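Local structure of sensor protein (3MXQ) at residues C36-V45 with M62-L70; A85-W96 with Y119-H128. The protein is probably a sensor histidine kinase that transfers phosphate from ATP to a histidine of a protein, the piece described here being its PAS sensor domain. All coordinates share one frame; numbering follows the deposited sequence.

Contact 1: C36-V45 with M62-L70; sequences CIVRNDYVIV and MQGKNILEL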
loop_
_atom_site.group_PDB
_atom_site.type_symbol
_atom_site.label_atom_id
_atom_site.label_comp_id
_atom_site.label_asym_id
_atom_site.label_seq_id
_atom_site.Cartn_x
_atom_site.Cartn_y
_atom_site.Cartn_z
ATOM N N CYS A 36 -1.999 3.350 -16.659
ATOM C CA CYS A 36 -1.971 2.885 -18.031
ATOM C C CYS A 36 -0.573 3.032 -18.619
ATOM O O CYS A 36 0.024 4.093 -18.505
ATOM C CB CYS A 36 -2.942 3.736 -18.826
ATOM S SG CYS A 36 -3.011 3.268 -20.522
ATOM N N ILE A 37 -0.036 1.988 -19.236
ATOM C CA ILE A 37 1.243 2.144 -19.929
ATOM C C ILE A 37 0.978 2.164 -21.425
ATOM O O ILE A 37 0.250 1.310 -21.950
ATOM C CB ILE A 37 2.278 0.990 -19.658
ATOM C CG1 ILE A 37 2.311 0.537 -18.196
ATOM C CG2 ILE A 37 3.686 1.386 -20.142
ATOM C CD1 ILE A 37 2.864 1.550 -17.224
ATOM N N VAL A 38 1.592 3.110 -22.120
ATOM C CA VAL A 38 1.453 3.153 -23.562
ATOM C C VAL A 38 2.784 3.119 -24.273
ATOM O O VAL A 38 3.772 3.666 -23.799
ATOM C CB VAL A 38 0.625 4.362 -24.017
ATOM C CG1 VAL A 38 -0.630 4.429 -23.190
ATOM C CG2 VAL A 38 1.403 5.655 -23.872
ATOM N N ARG A 39 2.796 2.451 -25.414
ATOM C CA ARG A 39 3.939 2.441 -26.298
ATOM C C ARG A 39 4.096 3.864 -26.835
ATOM O O ARG A 39 3.222 4.711 -26.607
ATOM C CB ARG A 39 3.661 1.459 -27.423
ATOM C CG ARG A 39 4.824 0.576 -27.789
ATOM C CD ARG A 39 4.347 -0.697 -28.488
ATOM N NE ARG A 39 3.711 -0.455 -29.786
ATOM C CZ ARG A 39 2.860 -1.297 -30.377
ATOM N NH1 ARG A 39 2.519 -2.438 -29.793
ATOM N NH2 ARG A 39 2.338 -0.992 -31.555
ATOM N N ASN A 40 5.194 4.161 -27.523
ATOM C CA ASN A 40 5.393 5.532 -27.999
ATOM C C ASN A 40 4.565 5.868 -29.239
ATOM O O ASN A 40 4.584 7.001 -29.718
ATOM C CB ASN A 40 6.882 5.884 -28.172
ATOM C CG ASN A 40 7.606 4.987 -29.177
ATOM O OD1 ASN A 40 6.994 4.243 -29.950
ATOM N ND2 ASN A 40 8.930 5.064 -29.166
ATOM N N ASP A 41 3.842 4.872 -29.748
ATOM C CA ASP A 41 2.896 5.056 -30.848
ATOM C C ASP A 41 1.465 5.022 -30.311
ATOM O O ASP A 41 0.511 4.794 -31.056
ATOM C CB ASP A 41 3.106 3.994 -31.938
ATOM C CG ASP A 41 2.942 2.574 -31.422
ATOM O OD1 ASP A 41 2.789 1.658 -32.252
ATOM O OD2 ASP A 41 2.961 2.361 -30.190
ATOM N N TYR A 42 1.345 5.244 -29.006
ATOM C CA TYR A 42 0.070 5.434 -28.307
ATOM C C TYR A 42 -0.740 4.152 -28.062
ATOM O O TYR A 42 -1.844 4.192 -27.516
ATOM C CB TYR A 42 -0.755 6.553 -28.965
ATOM C CG TYR A 42 0.091 7.761 -29.304
ATOM C CD1 TYR A 42 0.578 8.613 -28.306
ATOM C CD2 TYR A 42 0.430 8.037 -30.624
ATOM C CE1 TYR A 42 1.375 9.717 -28.630
ATOM C CE2 TYR A 42 1.220 9.125 -30.955
ATOM C CZ TYR A 42 1.693 9.962 -29.965
ATOM O OH TYR A 42 2.473 11.040 -30.343
ATOM N N VAL A 43 -0.160 3.021 -28.442
ATOM C CA VAL A 43 -0.794 1.719 -28.279
ATOM C C VAL A 43 -0.720 1.274 -26.816
ATOM O O VAL A 43 0.354 1.294 -26.215
ATOM C CB VAL A 43 -0.142 0.669 -29.198
ATOM C CG1 VAL A 43 -0.809 -0.679 -29.029
ATOM C CG2 VAL A 43 -0.225 1.108 -30.652
ATOM N N ILE A 44 -1.864 0.885 -26.252
ATOM C CA ILE A 44 -1.935 0.477 -24.849
ATOM C C ILE A 44 -1.305 -0.886 -24.608
ATOM O O ILE A 44 -1.597 -1.861 -25.295
ATOM C CB ILE A 44 -3.380 0.508 -24.311
ATOM C CG1 ILE A 44 -3.885 1.948 -24.268
ATOM C CG2 ILE A 44 -3.458 -0.104 -22.908
ATOM C CD1 ILE A 44 -5.371 2.066 -24.336
ATOM N N VAL A 45 -0.435 -0.936 -23.613
ATOM C CA VAL A 45 0.332 -2.135 -23.328
ATOM C C VAL A 45 -0.161 -2.813 -22.053
ATOM O O VAL A 45 -0.309 -4.018 -22.013
ATOM C CB VAL A 45 1.828 -1.798 -23.214
ATOM C CG1 VAL A 45 2.619 -3.005 -22.742
ATOM C CG2 VAL A 45 2.353 -1.312 -24.554
HETATM N N MSE A 62 -8.926 -3.394 -24.509
HETATM C CA MSE A 62 -8.086 -2.203 -24.640
HETATM C C MSE A 62 -6.659 -2.486 -25.066
HETATM O O MSE A 62 -6.017 -1.639 -25.668
HETATM C CB MSE A 62 -8.042 -1.434 -23.328
HETATM C CG MSE A 62 -9.367 -0.925 -22.865
HETATM SE SE MSE A 62 -9.147 0.391 -21.453
HETATM C CE MSE A 62 -8.511 1.877 -22.517
ATOM N N GLN A 63 -6.150 -3.661 -24.732
ATOM C CA GLN A 63 -4.740 -3.944 -24.935
ATOM C C GLN A 63 -4.430 -4.100 -26.419
ATOM O O GLN A 63 -5.138 -4.804 -27.136
ATOM C CB GLN A 63 -4.334 -5.202 -24.162
ATOM C CG GLN A 63 -3.001 -5.083 -23.452
ATOM C CD GLN A 63 -2.012 -6.134 -23.901
ATOM O OE1 GLN A 63 -2.393 -7.239 -24.273
ATOM N NE2 GLN A 63 -0.734 -5.789 -23.889
ATOM N N GLY A 64 -3.373 -3.436 -26.874
ATOM C CA GLY A 64 -2.991 -3.469 -28.280
ATOM C C GLY A 64 -3.819 -2.527 -29.130
ATOM O O GLY A 64 -3.982 -2.738 -30.333
ATOM N N LYS A 65 -4.350 -1.489 -28.492
ATOM C CA LYS A 65 -5.135 -0.454 -29.161
ATOM C C LYS A 65 -4.620 0.933 -28.795
ATOM O O LYS A 65 -4.063 1.129 -27.714
ATOM C CB LYS A 65 -6.612 -0.574 -28.794
ATOM C CG LYS A 65 -7.265 -1.847 -29.285
ATOM C CD LYS A 65 -8.777 -1.727 -29.270
ATOM C CE LYS A 65 -9.422 -2.732 -30.210
ATOM N NZ LYS A 65 -9.133 -4.127 -29.787
ATOM N N ASN A 66 -4.816 1.883 -29.702
ATOM C CA ASN A 66 -4.375 3.264 -29.533
ATOM C C ASN A 66 -5.279 4.054 -28.563
ATOM O O ASN A 66 -6.489 4.131 -28.774
ATOM C CB ASN A 66 -4.345 3.926 -30.916
ATOM C CG ASN A 66 -3.749 5.326 -30.906
ATOM O OD1 ASN A 66 -3.776 6.046 -29.900
ATOM N ND2 ASN A 66 -3.219 5.727 -32.051
ATOM N N ILE A 67 -4.691 4.649 -27.518
ATOM C CA ILE A 67 -5.469 5.426 -26.540
ATOM C C ILE A 67 -6.214 6.556 -27.218
ATOM O O ILE A 67 -7.347 6.872 -26.860
ATOM C CB ILE A 67 -4.599 6.111 -25.478
ATOM C CG1 ILE A 67 -3.406 5.267 -25.124
ATOM C CG2 ILE A 67 -5.380 6.332 -24.183
ATOM C CD1 ILE A 67 -2.709 5.809 -23.904
ATOM N N LEU A 68 -5.545 7.173 -28.185
ATOM C CA LEU A 68 -6.070 8.329 -28.887
ATOM C C LEU A 68 -7.321 7.965 -29.663
ATOM O O LEU A 68 -8.221 8.784 -29.801
ATOM C CB LEU A 68 -4.996 8.953 -29.787
ATOM C CG LEU A 68 -3.711 9.401 -29.066
ATOM C CD1 LEU A 68 -2.661 9.859 -30.041
ATOM C CD2 LEU A 68 -3.967 10.502 -28.053
ATOM N N GLU A 69 -7.395 6.725 -30.138
ATOM C CA GLU A 69 -8.606 6.242 -30.805
ATOM C C GLU A 69 -9.703 5.827 -29.817
ATOM O O GLU A 69 -10.891 5.985 -30.107
ATOM C CB GLU A 69 -8.285 5.104 -31.775
ATOM C CG GLU A 69 -7.389 5.533 -32.939
ATOM C CD GLU A 69 -6.894 4.369 -33.791
ATOM O OE1 GLU A 69 -6.790 3.230 -33.275
ATOM O OE2 GLU A 69 -6.595 4.599 -34.985
ATOM N N LEU A 70 -9.303 5.314 -28.654
ATOM C CA LEU A 70 -10.252 4.820 -27.658
ATOM C C LEU A 70 -10.928 5.935 -26.889
ATOM O O LEU A 70 -12.030 5.762 -26.384
ATOM C CB LEU A 70 -9.583 3.842 -26.694
ATOM C CG LEU A 70 -9.367 2.414 -27.212
ATOM C CD1 LEU A 70 -8.471 1.613 -26.290
ATOM C CD2 LEU A 70 -10.692 1.679 -27.427
#
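Val43 and Asn66 face each other across a single backbone bridge, and three main-chain bonds tie the two segments there: Ile67 N to Tyr42 O (2.9 Å), Ile44 N to Lys65 O (2.7 Å) and Gly64 N to Ile44 O (2.9 Å). Gly64 sits in the type II turn from Met62 to Lys65 with positive phi, a conformation that suits a residue with no side chain, and Val43 CG1 lies against its backbone. The side chain of Ile44 crosses that of Ile67 at about a right angle, CG1 against CG1, while its CD1 reaches selenomethionine Met62 CE (3.6 Å) and Leu70 CD1. Phe51 and Phe57 pack on Met62, and Phe57 also on Leu70. Leu68 lays CD1 over one face of the Tyr42 ring, 3.7 Å from its centroid, a CH-pi contact; the hydroxyl OH is hydrogen-bonded to Asp83 OD1 of helix 75-88. Asn66 is the N-cap of helix 67-70: with CG anti to the backbone N (chi1 -173°), its OD1 accepts from Leu68 N (2.7 Å). Gln63 NE2 donates to Val45 O (2.6 Å) through a bent bond. Main-chain pairing thus joins turn to hairpin, while the Asn66 cap and apolar Ile67 set the start of helix 67-70 against strand 134-145 and helix 75-88.

Contact 2: A85-W96 with Y119-H128; sequences ALVIESSSFSSW and YQNLEVIPIH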
loop_
_atom_site.group_PDB
_atom_site.type_symbol
_atom_site.label_atom_id
_atom_site.label_comp_id
_atom_site.label_asym_id
_atom_site.label_seq_id
_atom_site.Cartn_x
_atom_site.Cartn_y
_atom_site.Cartn_z
ATOM N N ALA A 85 6.303 14.509 -22.706
ATOM C CA ALA A 85 7.182 13.532 -22.106
ATOM C C ALA A 85 8.206 13.027 -23.111
ATOM O O ALA A 85 9.389 12.925 -22.795
ATOM C CB ALA A 85 6.373 12.370 -21.538
ATOM N N LEU A 86 7.743 12.731 -24.323
ATOM C CA LEU A 86 8.582 12.097 -25.330
ATOM C C LEU A 86 9.707 12.994 -25.810
ATOM O O LEU A 86 10.781 12.493 -26.152
ATOM C CB LEU A 86 7.755 11.603 -26.521
ATOM C CG LEU A 86 6.826 10.400 -26.319
ATOM C CD1 LEU A 86 5.964 10.151 -27.544
ATOM C CD2 LEU A 86 7.600 9.146 -25.973
ATOM N N VAL A 87 9.467 14.308 -25.816
ATOM C CA VAL A 87 10.442 15.279 -26.346
ATOM C C VAL A 87 11.342 15.925 -25.287
ATOM O O VAL A 87 12.503 16.208 -25.567
ATOM C CB VAL A 87 9.787 16.404 -27.210
ATOM C CG1 VAL A 87 8.959 15.825 -28.343
ATOM C CG2 VAL A 87 8.939 17.310 -26.358
ATOM N N ILE A 88 10.817 16.173 -24.087
ATOM C CA ILE A 88 11.617 16.838 -23.060
ATOM C C ILE A 88 12.248 15.828 -22.136
ATOM O O ILE A 88 12.921 16.188 -21.171
ATOM C CB ILE A 88 10.846 17.937 -22.262
ATOM C CG1 ILE A 88 9.972 17.351 -21.162
ATOM C CG2 ILE A 88 10.048 18.848 -23.200
ATOM C CD1 ILE A 88 9.793 18.292 -19.999
ATOM N N GLU A 89 12.024 14.557 -22.455
ATOM C CA GLU A 89 12.566 13.416 -21.707
ATOM C C GLU A 89 12.311 13.491 -20.193
ATOM O O GLU A 89 13.199 13.204 -19.388
ATOM C CB GLU A 89 14.062 13.231 -22.019
ATOM C CG GLU A 89 14.360 13.023 -23.505
ATOM C CD GLU A 89 15.607 12.181 -23.745
ATOM O OE1 GLU A 89 16.649 12.768 -24.120
ATOM O OE2 GLU A 89 15.545 10.940 -23.549
ATOM N N SER A 90 11.099 13.877 -19.802
ATOM C CA SER A 90 10.828 14.095 -18.384
ATOM C C SER A 90 9.381 13.875 -17.986
ATOM O O SER A 90 8.482 13.949 -18.815
ATOM C CB SER A 90 11.276 15.495 -17.960
ATOM O OG SER A 90 11.181 15.636 -16.553
ATOM N N SER A 91 9.171 13.594 -16.705
ATOM C CA SER A 91 7.836 13.374 -16.187
ATOM C C SER A 91 7.168 14.713 -15.987
ATOM O O SER A 91 7.837 15.741 -15.928
ATOM C CB SER A 91 7.868 12.574 -14.879
ATOM O OG SER A 91 8.264 13.364 -13.770
ATOM N N SER A 92 5.846 14.693 -15.899
ATOM C CA SER A 92 5.066 15.896 -15.652
ATOM C C SER A 92 3.907 15.555 -14.728
ATOM O O SER A 92 3.431 14.424 -14.708
ATOM C CB SER A 92 4.538 16.470 -16.965
ATOM O OG SER A 92 3.379 15.765 -17.380
ATOM N N PHE A 93 3.468 16.541 -13.959
ATOM C CA PHE A 93 2.339 16.380 -13.065
ATOM C C PHE A 93 1.509 17.654 -13.065
ATOM O O PHE A 93 2.028 18.736 -12.815
ATOM C CB PHE A 93 2.812 16.054 -11.648
ATOM C CG PHE A 93 1.691 15.780 -10.681
ATOM C CD1 PHE A 93 1.206 14.492 -10.503
ATOM C CD2 PHE A 93 1.122 16.811 -9.938
ATOM C CE1 PHE A 93 0.163 14.237 -9.602
ATOM C CE2 PHE A 93 0.072 16.558 -9.040
ATOM C CZ PHE A 93 -0.400 15.273 -8.876
ATOM N N SER A 94 0.219 17.516 -13.351
ATOM C CA SER A 94 -0.690 18.649 -13.354
ATOM C C SER A 94 -2.120 18.163 -13.216
ATOM O O SER A 94 -2.405 16.986 -13.441
ATOM C CB SER A 94 -0.556 19.428 -14.659
ATOM O OG SER A 94 -0.930 18.610 -15.759
ATOM N N SER A 95 -3.019 19.071 -12.855
ATOM C CA SER A 95 -4.430 18.755 -12.844
ATOM C C SER A 95 -4.866 18.548 -14.281
ATOM O O SER A 95 -4.191 18.999 -15.203
ATOM C CB SER A 95 -5.236 19.864 -12.174
ATOM O OG SER A 95 -4.903 21.136 -12.690
ATOM N N TRP A 96 -5.967 17.831 -14.475
ATOM C CA TRP A 96 -6.492 17.623 -15.810
ATOM C C TRP A 96 -7.171 18.907 -16.252
ATOM O O TRP A 96 -8.201 19.287 -15.703
ATOM C CB TRP A 96 -7.463 16.450 -15.829
ATOM C CG TRP A 96 -7.858 16.051 -17.204
ATOM C CD1 TRP A 96 -8.696 16.722 -18.037
ATOM C CD2 TRP A 96 -7.437 14.887 -17.910
ATOM N NE1 TRP A 96 -8.818 16.057 -19.221
ATOM C CE2 TRP A 96 -8.057 14.923 -19.173
ATOM C CE3 TRP A 96 -6.598 13.812 -17.598
ATOM C CZ2 TRP A 96 -7.868 13.925 -20.131
ATOM C CZ3 TRP A 96 -6.407 12.821 -18.552
ATOM C CH2 TRP A 96 -7.039 12.887 -19.805
ATOM N N TYR A 119 -11.838 17.093 -8.515
ATOM C CA TYR A 119 -11.058 17.268 -9.744
ATOM C C TYR A 119 -9.982 16.172 -9.882
ATOM O O TYR A 119 -9.648 15.491 -8.919
ATOM C CB TYR A 119 -10.442 18.677 -9.814
ATOM C CG TYR A 119 -9.264 18.899 -8.894
ATOM C CD1 TYR A 119 -7.959 18.881 -9.387
ATOM C CD2 TYR A 119 -9.449 19.128 -7.531
ATOM C CE1 TYR A 119 -6.856 19.079 -8.534
ATOM C CE2 TYR A 119 -8.356 19.328 -6.669
ATOM C CZ TYR A 119 -7.062 19.301 -7.175
ATOM O OH TYR A 119 -5.987 19.502 -6.334
ATOM N N GLN A 120 -9.448 16.022 -11.089
ATOM C CA GLN A 120 -8.457 15.006 -11.399
ATOM C C GLN A 120 -7.074 15.580 -11.650
ATOM O O GLN A 120 -6.931 16.664 -12.204
ATOM C CB GLN A 120 -8.880 14.199 -12.623
ATOM C CG GLN A 120 -10.104 13.341 -12.391
ATOM C CD GLN A 120 -10.461 12.475 -13.590
ATOM O OE1 GLN A 120 -10.002 12.706 -14.720
ATOM N NE2 GLN A 120 -11.291 11.466 -13.349
ATOM N N ASN A 121 -6.061 14.828 -11.220
ATOM C CA ASN A 121 -4.675 15.101 -11.557
ATOM C C ASN A 121 -4.144 14.035 -12.511
ATOM O O ASN A 121 -4.592 12.879 -12.488
ATOM C CB ASN A 121 -3.808 15.162 -10.300
ATOM C CG ASN A 121 -3.952 16.469 -9.545
ATOM O OD1 ASN A 121 -4.052 17.536 -10.139
ATOM N ND2 ASN A 121 -3.927 16.391 -8.221
ATOM N N LEU A 122 -3.194 14.446 -13.349
ATOM C CA LEU A 122 -2.585 13.579 -14.356
ATOM C C LEU A 122 -1.077 13.611 -14.249
ATOM O O LEU A 122 -0.464 14.684 -14.165
ATOM C CB LEU A 122 -3.009 14.011 -15.760
ATOM C CG LEU A 122 -2.255 13.395 -16.934
ATOM C CD1 LEU A 122 -2.533 11.931 -17.067
ATOM C CD2 LEU A 122 -2.659 14.099 -18.206
ATOM N N GLU A 123 -0.484 12.423 -14.266
ATOM C CA GLU A 123 0.966 12.266 -14.194
ATOM C C GLU A 123 1.409 11.463 -15.396
ATOM O O GLU A 123 0.895 10.384 -15.651
ATOM C CB GLU A 123 1.364 11.566 -12.893
ATOM C CG GLU A 123 2.855 11.548 -12.628
ATOM C CD GLU A 123 3.228 11.339 -11.135
ATOM O OE1 GLU A 123 4.061 12.160 -10.628
ATOM O OE2 GLU A 123 2.712 10.375 -10.484
ATOM N N VAL A 124 2.336 12.023 -16.159
ATOM C CA VAL A 124 2.940 11.336 -17.299
ATOM C C VAL A 124 4.419 11.062 -17.010
ATOM O O VAL A 124 5.188 11.988 -16.738
ATOM C CB VAL A 124 2.795 12.171 -18.582
ATOM C CG1 VAL A 124 3.298 11.387 -19.772
ATOM C CG2 VAL A 124 1.331 12.546 -18.801
ATOM N N ILE A 125 4.807 9.797 -17.057
ATOM C CA ILE A 125 6.188 9.414 -16.770
ATOM C C ILE A 125 6.776 8.614 -17.930
ATOM O O ILE A 125 6.267 7.529 -18.261
ATOM C CB ILE A 125 6.291 8.521 -15.525
ATOM C CG1 ILE A 125 5.729 9.220 -14.277
ATOM C CG2 ILE A 125 7.725 8.086 -15.320
ATOM C CD1 ILE A 125 5.174 8.260 -13.215
ATOM N N PRO A 126 7.866 9.126 -18.533
ATOM C CA PRO A 126 8.544 8.425 -19.618
ATOM C C PRO A 126 9.254 7.189 -19.095
ATOM O O PRO A 126 9.606 7.161 -17.925
ATOM C CB PRO A 126 9.561 9.448 -20.116
ATOM C CG PRO A 126 9.761 10.392 -18.997
ATOM C CD PRO A 126 8.541 10.385 -18.166
ATOM N N ILE A 127 9.426 6.173 -19.940
ATOM C CA ILE A 127 10.190 4.969 -19.572
ATOM C C ILE A 127 11.272 4.612 -20.599
ATOM O O ILE A 127 10.981 4.214 -21.734
ATOM C CB ILE A 127 9.282 3.735 -19.327
ATOM C CG1 ILE A 127 8.239 4.041 -18.248
ATOM C CG2 ILE A 127 10.136 2.516 -18.948
ATOM C CD1 ILE A 127 7.192 2.960 -18.063
ATOM N N HIS A 128 12.519 4.737 -20.169
ATOM C CA HIS A 128 13.666 4.564 -21.044
ATOM C C HIS A 128 14.043 3.100 -21.204
ATOM O O HIS A 128 14.064 2.336 -20.233
ATOM C CB HIS A 128 14.864 5.327 -20.489
ATOM C CG HIS A 128 14.609 6.785 -20.262
ATOM N ND1 HIS A 128 14.961 7.752 -21.176
ATOM C CD2 HIS A 128 14.048 7.440 -19.219
ATOM C CE1 HIS A 128 14.623 8.941 -20.708
ATOM N NE2 HIS A 128 14.065 8.780 -19.523
HETATM O O HOH W 1 6.216 14.671 -11.396
#
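Phe93 lays its ring beside two side chains of strand 119-128: CZ meets Asn121 CB (3.7 Å), and CD1 meets the Glu123 chain, whose CG lies at the ring edge. The ring gets there with CG anti to the backbone N (chi1 -176°), and Gln13 of a third subunit packs on it. Glu123 OE2 makes a salt bridge with Arg21 of a second subunit and a hydrogen bond with Tyr142 OH. Trp96, just past the strand, meets Leu122, which points to the opposite face of the sheet from Phe93; the side chains cross obliquely, CZ3 to CD2 at 4.0 Å, and the indole also stacks on His101. Ala85, small enough for helix 75-88 to come close, sets CB on Val124 CG1 (3.7 Å). Pro126, which has no N-H to offer, packs just past the paired strand, CD against Ser91 N. The antiparallel strands are joined by two bonds between Ser92 and Val124, two between Ser94 and Leu122, and one from Trp96 N to Gln120 O (2.7 Å). Ser94 OG can bond Lys81 NZ of helix 75-88 while its backbone pairs with Leu122. Main-chain bonding therefore holds the strands together, while the two faces of the pair do different work: Leu122 and Val124 pack toward the helix, and Phe93 and Glu123 meet neighbouring subunits.

Contact 1 sets a turn and the short helix 67-70 on the hairpin at one edge of the antiparallel PAS sheet; contact 2 pairs the strands at the other edge. The first uses one isolated bridge, an aliphatic cluster and a CH-pi contact, the second regular strand bonds and a larger buried area. Both are partly buried, yet half of the touching residues of contact 2 are buried against a third in contact 1. Their surroundings differ too: contact 1 is nearly all within its own chain, whereas charged and aromatic groups of contact 2 meet two other subunits. Helix 75-88, which follows helix 67-70, links them, and Asn40 packs on Leu86 where they touch.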